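Local coordinates for putative transcriptional regulator (Streptomyces coelicolor, PDB 2ZB9), which probably binds DNA at cis-regulatory sites and regulates transcription, as a member of the TetR family of helix-turn-helix regulators, at residues A[24-29]-A[60-64]; A[41-46]-A[66-71]; A[72-76]-A[135-140]; A[82-86]-A[98-102]; A[166-170]-A[193-197]. All coordinates share one frame; numbering follows the deposited sequence.

Interaction 1: A[24-29]-A[60-64]; sequences VRAEVL and LYKWW
L60 meets V28 across this contact. Its CD1 lies 4.0 Å from V28 CG1, and the rest of the L60 side chain packs on V49, A50 and V55. One turn on, W63 lays its indole along helix 20-39. The far edge of the six-membered ring reaches V24, with W63 CH2 3.7 Å from V24 CG1. One face of the W63 ring takes the first carbons of R25, and W63 CZ3 is 3.8 Å from R25 CA. W64 is the first residue to leave the helix. With CG beside its own backbone N (chi1 -60°), its indole reaches under the R25 chain toward V28 and L29. W64 CZ3 touches V28 CG1 at 3.6 Å, and W64 CZ2 touches L29 CD1 at 3.4 Å. W64 CZ2 also sits over the centre of one face of the R25 guanidinium, whose plane is turned 35° from the ring. R25 NH2 gives a hydrogen bond to a water that donates to W63 O, and it forms a salt bridge with D73. Both water bonds are short in the model, so its place is less sure. W64 NE1 bonds to the same carboxylate. The two tryptophans thus fasten the end of helix 57-63 to helix 20-39. Such packing of the first helix on the second helix of the predicted helix-turn-helix belongs to the three-helix DNA-binding domain of TetR regulators.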
# COMPACT_ATOMS: atom_id res chain seq x y z
N VAL A 24 3.93 -33.00 9.65
CA VAL A 24 4.13 -33.11 8.21
C VAL A 24 3.87 -31.77 7.54
O VAL A 24 4.61 -31.34 6.67
CB VAL A 24 3.19 -34.17 7.59
CG1 VAL A 24 3.34 -34.18 6.08
CG2 VAL A 24 3.50 -35.54 8.15
N ARG A 25 2.79 -31.11 7.96
CA ARG A 25 2.43 -29.81 7.40
C ARG A 25 3.56 -28.79 7.64
O ARG A 25 3.90 -28.01 6.74
CB ARG A 25 1.13 -29.33 8.04
CG ARG A 25 0.43 -28.21 7.29
CD ARG A 25 -1.02 -28.09 7.73
NE ARG A 25 -1.77 -27.12 6.92
CZ ARG A 25 -1.60 -25.81 6.99
NH1 ARG A 25 -0.71 -25.28 7.82
NH2 ARG A 25 -2.32 -25.01 6.21
N ALA A 26 4.13 -28.82 8.84
CA ALA A 26 5.22 -27.91 9.20
C ALA A 26 6.46 -28.13 8.34
O ALA A 26 7.08 -27.17 7.87
CB ALA A 26 5.58 -28.08 10.68
N GLU A 27 6.82 -29.40 8.13
CA GLU A 27 7.98 -29.73 7.30
C GLU A 27 7.79 -29.21 5.88
O GLU A 27 8.72 -28.66 5.28
CB GLU A 27 8.20 -31.24 7.25
CG GLU A 27 9.00 -31.81 8.41
CD GLU A 27 9.03 -33.33 8.42
OE1 GLU A 27 9.26 -33.93 7.35
OE2 GLU A 27 8.82 -33.92 9.50
N VAL A 28 6.59 -29.40 5.34
CA VAL A 28 6.29 -28.94 3.99
C VAL A 28 6.38 -27.42 3.95
O VAL A 28 7.03 -26.85 3.07
CB VAL A 28 4.87 -29.38 3.56
CG1 VAL A 28 4.53 -28.78 2.20
CG2 VAL A 28 4.80 -30.89 3.51
N LEU A 29 5.73 -26.76 4.91
CA LEU A 29 5.74 -25.31 4.99
C LEU A 29 7.18 -24.80 5.11
O LEU A 29 7.54 -23.76 4.55
CB LEU A 29 4.90 -24.87 6.20
CG LEU A 29 3.75 -23.87 6.00
CD1 LEU A 29 3.10 -24.03 4.64
CD2 LEU A 29 2.74 -24.07 7.12
N LEU A 60 -0.49 -32.43 -0.71
CA LEU A 60 -0.22 -31.01 -0.91
C LEU A 60 -1.46 -30.29 -1.44
O LEU A 60 -1.88 -29.26 -0.90
CB LEU A 60 0.94 -30.83 -1.88
CG LEU A 60 2.36 -30.64 -1.35
CD1 LEU A 60 2.60 -31.43 -0.07
CD2 LEU A 60 3.34 -31.04 -2.44
N TYR A 61 -2.06 -30.84 -2.48
CA TYR A 61 -3.26 -30.26 -3.08
C TYR A 61 -4.39 -30.11 -2.07
O TYR A 61 -5.17 -29.15 -2.13
CB TYR A 61 -3.71 -31.12 -4.27
CG TYR A 61 -2.83 -31.01 -5.49
CD1 TYR A 61 -2.73 -32.07 -6.40
CD2 TYR A 61 -2.10 -29.85 -5.76
CE1 TYR A 61 -1.93 -31.97 -7.54
CE2 TYR A 61 -1.30 -29.74 -6.90
CZ TYR A 61 -1.21 -30.81 -7.78
OH TYR A 61 -0.42 -30.72 -8.90
N LYS A 62 -4.49 -31.05 -1.13
CA LYS A 62 -5.53 -31.00 -0.11
C LYS A 62 -5.37 -29.82 0.84
O LYS A 62 -6.36 -29.17 1.22
CB LYS A 62 -5.53 -32.28 0.73
CG LYS A 62 -5.84 -33.56 -0.02
CD LYS A 62 -5.83 -34.72 0.97
CE LYS A 62 -6.02 -36.07 0.29
NZ LYS A 62 -5.94 -37.16 1.31
N TRP A 63 -4.13 -29.55 1.24
CA TRP A 63 -3.86 -28.45 2.16
C TRP A 63 -3.76 -27.08 1.49
O TRP A 63 -4.08 -26.06 2.10
CB TRP A 63 -2.57 -28.72 2.94
CG TRP A 63 -2.66 -29.89 3.86
CD1 TRP A 63 -3.77 -30.33 4.52
CD2 TRP A 63 -1.58 -30.71 4.30
NE1 TRP A 63 -3.45 -31.37 5.35
CE2 TRP A 63 -2.11 -31.63 5.24
CE3 TRP A 63 -0.21 -30.76 4.01
CZ2 TRP A 63 -1.32 -32.59 5.88
CZ3 TRP A 63 0.58 -31.72 4.64
CH2 TRP A 63 0.02 -32.62 5.57
N TRP A 64 -3.30 -27.05 0.24
CA TRP A 64 -3.17 -25.79 -0.48
C TRP A 64 -3.79 -25.93 -1.86
O TRP A 64 -3.18 -26.47 -2.78
CB TRP A 64 -1.70 -25.38 -0.58
CG TRP A 64 -1.08 -25.21 0.76
CD1 TRP A 64 -1.24 -24.16 1.61
CD2 TRP A 64 -0.26 -26.16 1.45
NE1 TRP A 64 -0.58 -24.39 2.79
CE2 TRP A 64 0.03 -25.62 2.73
CE3 TRP A 64 0.26 -27.42 1.13
CZ2 TRP A 64 0.81 -26.29 3.67
CZ3 TRP A 64 1.04 -28.09 2.06
CH2 TRP A 64 1.30 -27.52 3.32
O HOH W 1 -4.02 -25.99 4.62

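Interaction 2: A[41-46]-A[66-71]; sequences TAQLTF and SKGALA
K67 reaches from the first turn of helix 67-83 to segment 41-46, which leads from helix 20-39 into helix 46-53. K67 CB lies 4.3 Å from F46 CE2. CG lies anti to the backbone N (chi1 157°), and the chain then bends at chi2 and chi4 to turn toward T41 and L44. K67 CD passes 3.3 Å from L44 O. K67 CE packs on L44 CB at 3.5 Å. It also meets the T41 methyl. The amine at the tip lies between two carbonyls. K67 NZ is 2.8 Å from T41 O and 2.9 Å from L44 O, and both hydrogen bonds are weak. K67 CE lies about as near to both oxygens, so the place of the tip is doubtful. T41 O also accepts from L44 N, so the turn is closed by its own backbone and bridged by the lysine.

Beside the lysine lies an apolar patch. L44 CD2 sits against A71 CB at 3.6 Å, and L44 CG meets L70 CD2. That same L70 methyl stands over the centre of the F46 ring, 4.0 Å from its centroid and 6° off the normal, in a CH-pi contact. The edge of the F46 ring is turned to the backbone of S66 and K67. S66 N-caps the helix, with its OG accepting from A69 N. V32, L35 and V49 also pack on L44. T45 N-caps helix 46-53, the first helix of the predicted helix-turn-helix. The arrangement ties the start of this motif to helix 67-83, the long helix that follows the DNA-binding helices in TetR-family proteins.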
# COMPACT_ATOMS: atom_id res chain seq x y z
N THR A 41 8.93 -16.79 -6.17
CA THR A 41 7.61 -17.38 -6.40
C THR A 41 7.43 -18.13 -7.71
O THR A 41 6.75 -19.17 -7.75
CB THR A 41 6.53 -16.29 -6.32
OG1 THR A 41 6.67 -15.57 -5.10
CG2 THR A 41 5.14 -16.92 -6.37
N ALA A 42 8.02 -17.62 -8.79
CA ALA A 42 7.88 -18.27 -10.09
C ALA A 42 8.46 -19.69 -10.07
O ALA A 42 7.99 -20.57 -10.77
CB ALA A 42 8.58 -17.42 -11.18
N GLN A 43 9.48 -19.89 -9.23
CA GLN A 43 10.14 -21.18 -9.11
C GLN A 43 9.38 -22.18 -8.24
O GLN A 43 9.64 -23.38 -8.29
CB GLN A 43 11.55 -20.99 -8.54
CG GLN A 43 12.55 -20.38 -9.51
CD GLN A 43 12.90 -21.33 -10.64
OE1 GLN A 43 12.26 -21.33 -11.70
NE2 GLN A 43 13.91 -22.17 -10.42
N LEU A 44 8.45 -21.68 -7.43
CA LEU A 44 7.68 -22.55 -6.55
C LEU A 44 6.65 -23.39 -7.30
O LEU A 44 5.80 -22.85 -8.02
CB LEU A 44 6.98 -21.72 -5.47
CG LEU A 44 6.18 -22.50 -4.42
CD1 LEU A 44 7.14 -23.36 -3.60
CD2 LEU A 44 5.43 -21.52 -3.52
N THR A 45 6.73 -24.70 -7.13
CA THR A 45 5.78 -25.62 -7.76
C THR A 45 5.42 -26.73 -6.78
O THR A 45 6.21 -27.08 -5.89
CB THR A 45 6.36 -26.30 -9.03
OG1 THR A 45 7.42 -27.18 -8.64
CG2 THR A 45 6.89 -25.27 -10.02
N PHE A 46 4.23 -27.30 -6.94
CA PHE A 46 3.79 -28.39 -6.08
C PHE A 46 4.71 -29.60 -6.28
O PHE A 46 5.05 -30.29 -5.33
CB PHE A 46 2.34 -28.75 -6.41
CG PHE A 46 1.33 -27.83 -5.80
CD1 PHE A 46 0.78 -28.10 -4.55
CD2 PHE A 46 0.93 -26.67 -6.46
CE1 PHE A 46 -0.15 -27.24 -3.96
CE2 PHE A 46 -0.01 -25.80 -5.89
CZ PHE A 46 -0.55 -26.08 -4.64
N SER A 66 -4.12 -23.96 -4.20
CA SER A 66 -3.48 -23.26 -5.30
C SER A 66 -2.05 -22.87 -5.00
O SER A 66 -1.60 -22.87 -3.86
CB SER A 66 -4.27 -21.99 -5.65
OG SER A 66 -4.08 -21.00 -4.66
N LYS A 67 -1.33 -22.52 -6.06
CA LYS A 67 0.05 -22.09 -5.97
C LYS A 67 0.11 -20.84 -5.09
O LYS A 67 1.02 -20.68 -4.27
CB LYS A 67 0.56 -21.80 -7.38
CG LYS A 67 1.75 -20.86 -7.49
CD LYS A 67 3.02 -21.46 -6.94
CE LYS A 67 4.20 -20.55 -7.25
NZ LYS A 67 4.39 -20.41 -8.72
N GLY A 68 -0.88 -19.96 -5.25
CA GLY A 68 -0.94 -18.74 -4.46
C GLY A 68 -1.03 -19.03 -2.98
O GLY A 68 -0.28 -18.45 -2.19
N ALA A 69 -1.94 -19.92 -2.60
CA ALA A 69 -2.11 -20.29 -1.20
C ALA A 69 -0.85 -20.96 -0.65
O ALA A 69 -0.48 -20.75 0.51
CB ALA A 69 -3.30 -21.23 -1.04
N LEU A 70 -0.20 -21.76 -1.49
CA LEU A 70 1.02 -22.45 -1.09
C LEU A 70 2.12 -21.43 -0.76
O LEU A 70 2.74 -21.50 0.29
CB LEU A 70 1.50 -23.38 -2.20
CG LEU A 70 2.74 -24.22 -1.87
CD1 LEU A 70 2.43 -25.20 -0.76
CD2 LEU A 70 3.20 -24.96 -3.12
N ALA A 71 2.34 -20.49 -1.67
CA ALA A 71 3.35 -19.47 -1.47
C ALA A 71 3.07 -18.59 -0.25
O ALA A 71 3.95 -18.39 0.58
CB ALA A 71 3.48 -18.61 -2.71

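Interaction 3: A[72-76]-A[135-140]; sequences LDGYF and LYSAQR
F76, Y136 and L135 carry this contact. F76 CG lies anti to the backbone N, which carries the ring across to helix 135-140. One face of the ring takes the Q139 amide, stacked with the planes 14° apart and offset toward the rim. F76 CE2 is 3.5 Å from Q139 CB. The opposite face takes a water over its centre. That water accepts from R140 NH1 and donates to F76 O. R140 NH2 hydrogen-bonds L83 O.

Y136 comes in at the edge of the F76 ring, with Y136 CD1 3.8 Å from F76 CD2. Farther out its ring meets Y75 obliquely, the planes 54° apart. Y136 CE1 lies 3.5 Å from Y75 CD2. One water bonds to both hydroxyls, so the two tyrosines are also joined at their polar ends. Y136 CB lies near L72 CD1.

L135 covers the start of segment 72-76. Its CB packs on L72 CB at 3.9 Å, and its carbonyl oxygen comes 3.5 Å from F76 CB. A further water donates to D73 OD1 and accepts from Q139 NE2. D73 OD2 is the oxygen that R25 and W64 share.

The two short helix segments run at 40° to each other, 9.3 Å apart at closest approach. Helix 135-140 has a wider pi-type turn at 135-137. S137 turns the other way and hydrogen-bonds D182 of the second subunit. Around the contact, helix 110-122 packs on L72, Y75 and Y136, helix 20-39 lies against D73 and Y75, and helix 91-108 reaches Y75 and R140.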
# COMPACT_ATOMS: atom_id res chain seq x y z
N LEU A 72 1.84 -18.09 -0.14
CA LEU A 72 1.46 -17.21 0.98
C LEU A 72 1.58 -17.87 2.35
O LEU A 72 2.09 -17.26 3.29
CB LEU A 72 0.02 -16.70 0.82
CG LEU A 72 -0.35 -15.44 0.02
CD1 LEU A 72 0.65 -14.32 0.32
CD2 LEU A 72 -0.37 -15.74 -1.45
N ASP A 73 1.10 -19.10 2.47
CA ASP A 73 1.18 -19.81 3.74
C ASP A 73 2.64 -20.07 4.09
O ASP A 73 3.06 -19.90 5.24
CB ASP A 73 0.40 -21.12 3.66
CG ASP A 73 -0.06 -21.63 5.02
OD1 ASP A 73 0.16 -20.94 6.04
OD2 ASP A 73 -0.66 -22.72 5.06
N GLY A 74 3.43 -20.49 3.10
CA GLY A 74 4.84 -20.73 3.36
C GLY A 74 5.54 -19.44 3.74
O GLY A 74 6.39 -19.41 4.64
N TYR A 75 5.19 -18.35 3.07
CA TYR A 75 5.81 -17.07 3.36
C TYR A 75 5.49 -16.61 4.78
O TYR A 75 6.39 -16.22 5.52
CB TYR A 75 5.35 -16.00 2.37
CG TYR A 75 6.08 -14.69 2.56
CD1 TYR A 75 7.38 -14.53 2.10
CD2 TYR A 75 5.49 -13.64 3.25
CE1 TYR A 75 8.09 -13.35 2.33
CE2 TYR A 75 6.18 -12.46 3.50
CZ TYR A 75 7.47 -12.32 3.04
OH TYR A 75 8.15 -11.15 3.30
N PHE A 76 4.22 -16.66 5.16
CA PHE A 76 3.83 -16.24 6.50
C PHE A 76 4.65 -16.96 7.57
O PHE A 76 5.17 -16.34 8.51
CB PHE A 76 2.33 -16.48 6.71
CG PHE A 76 1.84 -16.12 8.09
CD1 PHE A 76 2.01 -17.00 9.16
CD2 PHE A 76 1.23 -14.89 8.32
CE1 PHE A 76 1.58 -16.65 10.45
CE2 PHE A 76 0.79 -14.53 9.59
CZ PHE A 76 0.97 -15.42 10.67
N LEU A 135 -4.37 -15.91 4.37
CA LEU A 135 -3.12 -16.56 4.75
C LEU A 135 -2.00 -15.63 5.21
O LEU A 135 -1.04 -16.07 5.83
CB LEU A 135 -2.64 -17.44 3.59
CG LEU A 135 -3.66 -18.51 3.16
CD1 LEU A 135 -3.19 -19.17 1.87
CD2 LEU A 135 -3.82 -19.54 4.28
N TYR A 136 -2.12 -14.33 4.91
CA TYR A 136 -1.07 -13.41 5.33
C TYR A 136 -1.50 -12.13 6.04
O TYR A 136 -1.38 -12.03 7.26
CB TYR A 136 -0.18 -13.02 4.14
CG TYR A 136 1.07 -12.29 4.58
CD1 TYR A 136 2.13 -12.99 5.16
CD2 TYR A 136 1.17 -10.90 4.47
CE1 TYR A 136 3.26 -12.32 5.63
CE2 TYR A 136 2.29 -10.22 4.93
CZ TYR A 136 3.33 -10.94 5.52
OH TYR A 136 4.44 -10.28 5.99
N SER A 137 -2.01 -11.15 5.30
CA SER A 137 -2.36 -9.86 5.89
C SER A 137 -3.32 -9.84 7.07
O SER A 137 -3.09 -9.10 8.03
CB SER A 137 -2.85 -8.89 4.80
OG SER A 137 -4.04 -9.34 4.19
N ALA A 138 -4.40 -10.61 7.01
CA ALA A 138 -5.35 -10.60 8.12
C ALA A 138 -4.67 -10.96 9.43
O ALA A 138 -4.88 -10.30 10.45
CB ALA A 138 -6.51 -11.55 7.86
N GLN A 139 -3.85 -12.00 9.41
CA GLN A 139 -3.14 -12.44 10.60
C GLN A 139 -2.03 -11.45 10.99
O GLN A 139 -1.81 -11.23 12.17
CB GLN A 139 -2.51 -13.82 10.38
CG GLN A 139 -3.48 -14.88 9.88
CD GLN A 139 -2.77 -16.17 9.52
OE1 GLN A 139 -2.31 -16.90 10.40
NE2 GLN A 139 -2.66 -16.46 8.23
N ARG A 140 -1.34 -10.86 10.01
CA ARG A 140 -0.29 -9.90 10.36
C ARG A 140 -0.96 -8.75 11.11
O ARG A 140 -0.48 -8.31 12.16
CB ARG A 140 0.41 -9.35 9.11
CG ARG A 140 1.24 -10.35 8.31
CD ARG A 140 2.39 -10.96 9.12
NE ARG A 140 2.96 -10.02 10.08
CZ ARG A 140 3.69 -10.39 11.13
NH1 ARG A 140 3.95 -11.68 11.33
NH2 ARG A 140 4.11 -9.49 12.00
O HOH W 2 -0.94 -18.65 6.94
O HOH W 3 7.11 -9.55 5.16
O HOH W 4 4.09 -13.99 9.69

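Interaction 4: A[82-86]-A[98-102]; sequences TLAFP and QLRAF
The hydrogen bond of this contact runs from Q98 NE2 to L83 O, at 2.9 Å with a nearly straight N-H...O angle of 169°. The oxygen lies close to the amide plane of Q98. The donor is tilted 21° from the carbonyl plane of L83. L83 O also accepts from R140, so two donors grip this carbonyl where helix 67-83 ends. Q98 OE1 is held in turn by W171, which fixes the rotation of the amide.

The flat groups form a second set. The Q98 chain bends at chi2 and lies over one face of the F85 ring. Q98 CG makes a CH-pi contact, 3.6 Å from the ring centroid. The amide continues along the same face, stacked at 12° to the ring plane.

Van der Waals contacts make up the rest. L83 CD2 touches F102 CA at 3.5 Å, while L83 CD1 sits at the edge of the F102 ring. The A101 methyl rests on the T82 carbonyl oxygen, with A101 CB 3.5 Å from T82 O. P86 CD comes 4.2 Å from Q98 CB.

F102 also meets W171 and Y175 edge-to-face, and F85 lies on R140, A144 and R147. The contact fastens the end of helix 67-83 and the chain leaving it to helix 91-108. It lies at the junction where the long helix from the DNA-binding domain enters the all-helical C-terminal bundle of TetR-family regulators.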
# COMPACT_ATOMS: atom_id res chain seq x y z
N THR A 82 10.78 -13.77 12.81
CA THR A 82 11.48 -12.52 12.56
C THR A 82 10.58 -11.29 12.71
O THR A 82 11.04 -10.23 13.14
CB THR A 82 12.07 -12.51 11.14
OG1 THR A 82 12.86 -13.70 10.95
CG2 THR A 82 12.95 -11.29 10.92
N LEU A 83 9.29 -11.43 12.37
CA LEU A 83 8.37 -10.30 12.46
C LEU A 83 7.50 -10.28 13.71
O LEU A 83 6.62 -9.43 13.84
CB LEU A 83 7.47 -10.24 11.22
CG LEU A 83 8.16 -10.08 9.87
CD1 LEU A 83 7.11 -9.93 8.77
CD2 LEU A 83 9.09 -8.86 9.89
N ALA A 84 7.76 -11.20 14.63
CA ALA A 84 7.00 -11.27 15.88
C ALA A 84 7.17 -9.97 16.67
O ALA A 84 8.21 -9.31 16.59
CB ALA A 84 7.46 -12.46 16.72
N PHE A 85 6.15 -9.62 17.46
CA PHE A 85 6.19 -8.39 18.25
C PHE A 85 6.78 -8.51 19.64
O PHE A 85 6.33 -9.30 20.46
CB PHE A 85 4.78 -7.79 18.40
CG PHE A 85 4.28 -7.10 17.17
CD1 PHE A 85 3.71 -7.82 16.13
CD2 PHE A 85 4.44 -5.72 17.02
CE1 PHE A 85 3.30 -7.19 14.96
CE2 PHE A 85 4.03 -5.09 15.86
CZ PHE A 85 3.46 -5.83 14.82
N PRO A 86 7.82 -7.71 19.92
CA PRO A 86 8.41 -7.78 21.26
C PRO A 86 7.33 -7.21 22.17
O PRO A 86 6.57 -6.34 21.74
CB PRO A 86 9.61 -6.84 21.16
CG PRO A 86 9.95 -6.84 19.71
CD PRO A 86 8.59 -6.81 19.05
N GLN A 98 10.21 -3.84 15.87
CA GLN A 98 9.44 -4.64 14.91
C GLN A 98 9.44 -4.02 13.51
O GLN A 98 9.61 -4.72 12.52
CB GLN A 98 8.00 -4.84 15.41
CG GLN A 98 7.23 -5.99 14.77
CD GLN A 98 6.83 -5.72 13.33
OE1 GLN A 98 6.70 -4.57 12.92
NE2 GLN A 98 6.61 -6.79 12.56
N LEU A 99 9.26 -2.70 13.43
CA LEU A 99 9.25 -2.02 12.14
C LEU A 99 10.62 -2.15 11.45
O LEU A 99 10.69 -2.20 10.22
CB LEU A 99 8.90 -0.53 12.27
CG LEU A 99 7.49 0.04 12.08
CD1 LEU A 99 6.78 -0.70 10.94
CD2 LEU A 99 6.70 -0.08 13.36
N ARG A 100 11.69 -2.18 12.24
CA ARG A 100 13.03 -2.31 11.66
C ARG A 100 13.27 -3.71 11.12
O ARG A 100 13.87 -3.88 10.06
CB ARG A 100 14.10 -1.94 12.69
CG ARG A 100 14.29 -0.43 12.81
CD ARG A 100 15.06 -0.01 14.05
NE ARG A 100 15.11 1.45 14.13
CZ ARG A 100 15.35 2.15 15.23
NH1 ARG A 100 15.59 1.54 16.39
NH2 ARG A 100 15.34 3.48 15.18
N ALA A 101 12.79 -4.72 11.83
CA ALA A 101 12.95 -6.09 11.36
C ALA A 101 12.10 -6.23 10.08
O ALA A 101 12.50 -6.87 9.11
CB ALA A 101 12.47 -7.08 12.43
N PHE A 102 10.94 -5.58 10.08
CA PHE A 102 10.04 -5.60 8.94
C PHE A 102 10.71 -4.95 7.73
O PHE A 102 10.69 -5.48 6.63
CB PHE A 102 8.75 -4.84 9.27
CG PHE A 102 7.78 -4.74 8.13
CD1 PHE A 102 7.13 -5.88 7.66
CD2 PHE A 102 7.50 -3.52 7.53
CE1 PHE A 102 6.20 -5.79 6.61
CE2 PHE A 102 6.58 -3.42 6.49
CZ PHE A 102 5.93 -4.56 6.03

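Interaction 5: A[166-170]-A[193-197]; sequences LVDQL and LVTNL
L170 CG lies beside its backbone N (chi1 -82°), and this brings CD1 to L193 and L197. The L197 first torsion is an unusual one, -132°, and it brings CD2 against L170. L170 CD2 and L197 CD2 are 3.3 Å apart in the model, tighter than a normal carbon contact; L170 CD2 also clashes within its own helix, so this distance is doubtful. L170 CD1 is 3.7 Å from L197 CD2 and 4.0 Å from L193 CB. It also approaches V194 CG2. Q169 offers its CB to L197 CD2 at 3.8 Å, while L197 CD1 lies beside the Q169 amide. L166 CD2 reaches L197 CG at 4.1 Å. L193 CD1 is 3.7 Å from L170 O. No hydrogen bond crosses the contact, so apolar side chains hold it together.

The short helix segments run at 138° to each other, 10.5 Å apart at closest approach. Helix 126-153 backs L166 and V167. The second subunit packs beside them: the Q169 amide bonds L193 of the second subunit, and L197 meets its own counterpart there. Helices 163-179 and 187-199 therefore lie together at the dimer interface.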
# COMPACT_ATOMS: atom_id res chain seq x y z
N LEU A 166 -3.99 2.70 13.19
CA LEU A 166 -2.55 2.80 13.41
C LEU A 166 -1.80 1.83 12.50
O LEU A 166 -0.77 2.17 11.94
CB LEU A 166 -2.19 2.50 14.87
CG LEU A 166 -2.82 3.39 15.94
CD1 LEU A 166 -2.34 2.94 17.31
CD2 LEU A 166 -2.44 4.86 15.70
N VAL A 167 -2.33 0.62 12.38
CA VAL A 167 -1.71 -0.37 11.52
C VAL A 167 -1.42 0.20 10.13
O VAL A 167 -0.35 -0.00 9.58
CB VAL A 167 -2.61 -1.62 11.38
CG1 VAL A 167 -2.00 -2.58 10.37
CG2 VAL A 167 -2.78 -2.30 12.73
N ASP A 168 -2.39 0.91 9.57
CA ASP A 168 -2.22 1.50 8.24
C ASP A 168 -1.27 2.69 8.23
O ASP A 168 -0.69 3.01 7.20
CB ASP A 168 -3.57 1.92 7.68
CG ASP A 168 -4.48 0.74 7.41
OD1 ASP A 168 -4.16 -0.05 6.49
OD2 ASP A 168 -5.49 0.60 8.13
N GLN A 169 -1.11 3.34 9.38
CA GLN A 169 -0.22 4.49 9.45
C GLN A 169 1.21 4.12 9.77
O GLN A 169 2.10 4.98 9.80
CB GLN A 169 -0.76 5.51 10.45
CG GLN A 169 -2.04 6.18 9.95
CD GLN A 169 -2.54 7.27 10.87
OE1 GLN A 169 -3.01 7.00 11.97
NE2 GLN A 169 -2.44 8.51 10.42
N LEU A 170 1.45 2.83 10.00
CA LEU A 170 2.79 2.33 10.25
C LEU A 170 3.18 1.42 9.09
O LEU A 170 3.82 1.86 8.14
CB LEU A 170 2.86 1.52 11.56
CG LEU A 170 3.01 2.22 12.91
CD1 LEU A 170 3.86 3.47 12.77
CD2 LEU A 170 1.65 2.56 13.45
N LEU A 193 8.01 7.46 11.35
CA LEU A 193 6.65 6.93 11.35
C LEU A 193 6.15 6.77 12.78
O LEU A 193 5.02 7.13 13.09
CB LEU A 193 6.59 5.56 10.67
CG LEU A 193 6.82 5.47 9.16
CD1 LEU A 193 6.76 3.99 8.75
CD2 LEU A 193 5.77 6.28 8.41
N VAL A 194 7.00 6.23 13.65
CA VAL A 194 6.63 6.01 15.05
C VAL A 194 6.58 7.30 15.88
O VAL A 194 5.64 7.51 16.63
CB VAL A 194 7.60 5.02 15.71
CG1 VAL A 194 7.22 4.79 17.17
CG2 VAL A 194 7.60 3.71 14.95
N THR A 195 7.59 8.16 15.74
CA THR A 195 7.59 9.39 16.52
C THR A 195 6.43 10.31 16.15
O THR A 195 5.82 10.92 17.02
CB THR A 195 8.93 10.16 16.39
OG1 THR A 195 9.05 10.69 15.07
CG2 THR A 195 10.11 9.23 16.66
N ASN A 196 6.13 10.42 14.85
CA ASN A 196 5.03 11.27 14.40
C ASN A 196 3.73 10.85 15.06
O ASN A 196 2.98 11.68 15.58
CB ASN A 196 4.84 11.18 12.89
CG ASN A 196 5.93 11.88 12.12
OD1 ASN A 196 6.64 12.73 12.66
ND2 ASN A 196 6.06 11.55 10.84
N LEU A 197 3.48 9.55 15.04
CA LEU A 197 2.26 8.98 15.59
C LEU A 197 2.18 9.07 17.11
O LEU A 197 1.18 9.54 17.65
CB LEU A 197 2.18 7.53 15.15
CG LEU A 197 0.86 7.03 14.56
CD1 LEU A 197 0.16 8.12 13.76
CD2 LEU A 197 1.17 5.82 13.70

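How the interactions relate
From the N terminus, interaction 1 joins helix 20-39 to the end of helix 57-63 and closes a loop that holds helix 46-53. Interaction 2 opens before interaction 1 closes, so the two cross; its loop spans most of the helix-turn-helix. Together they bind the DNA-binding helices to the start of helix 67-83. Interaction 3 follows in series and closes the longest loop, tying that helix to helix 126-153. D73 links it back to interaction 1. Interaction 4 closes a short loop within that long one, and R140 bonds L83 O between them. Interaction 5 closes the turn between helices 163-179 and 187-199, and lies with interaction 3 beside the second subunit.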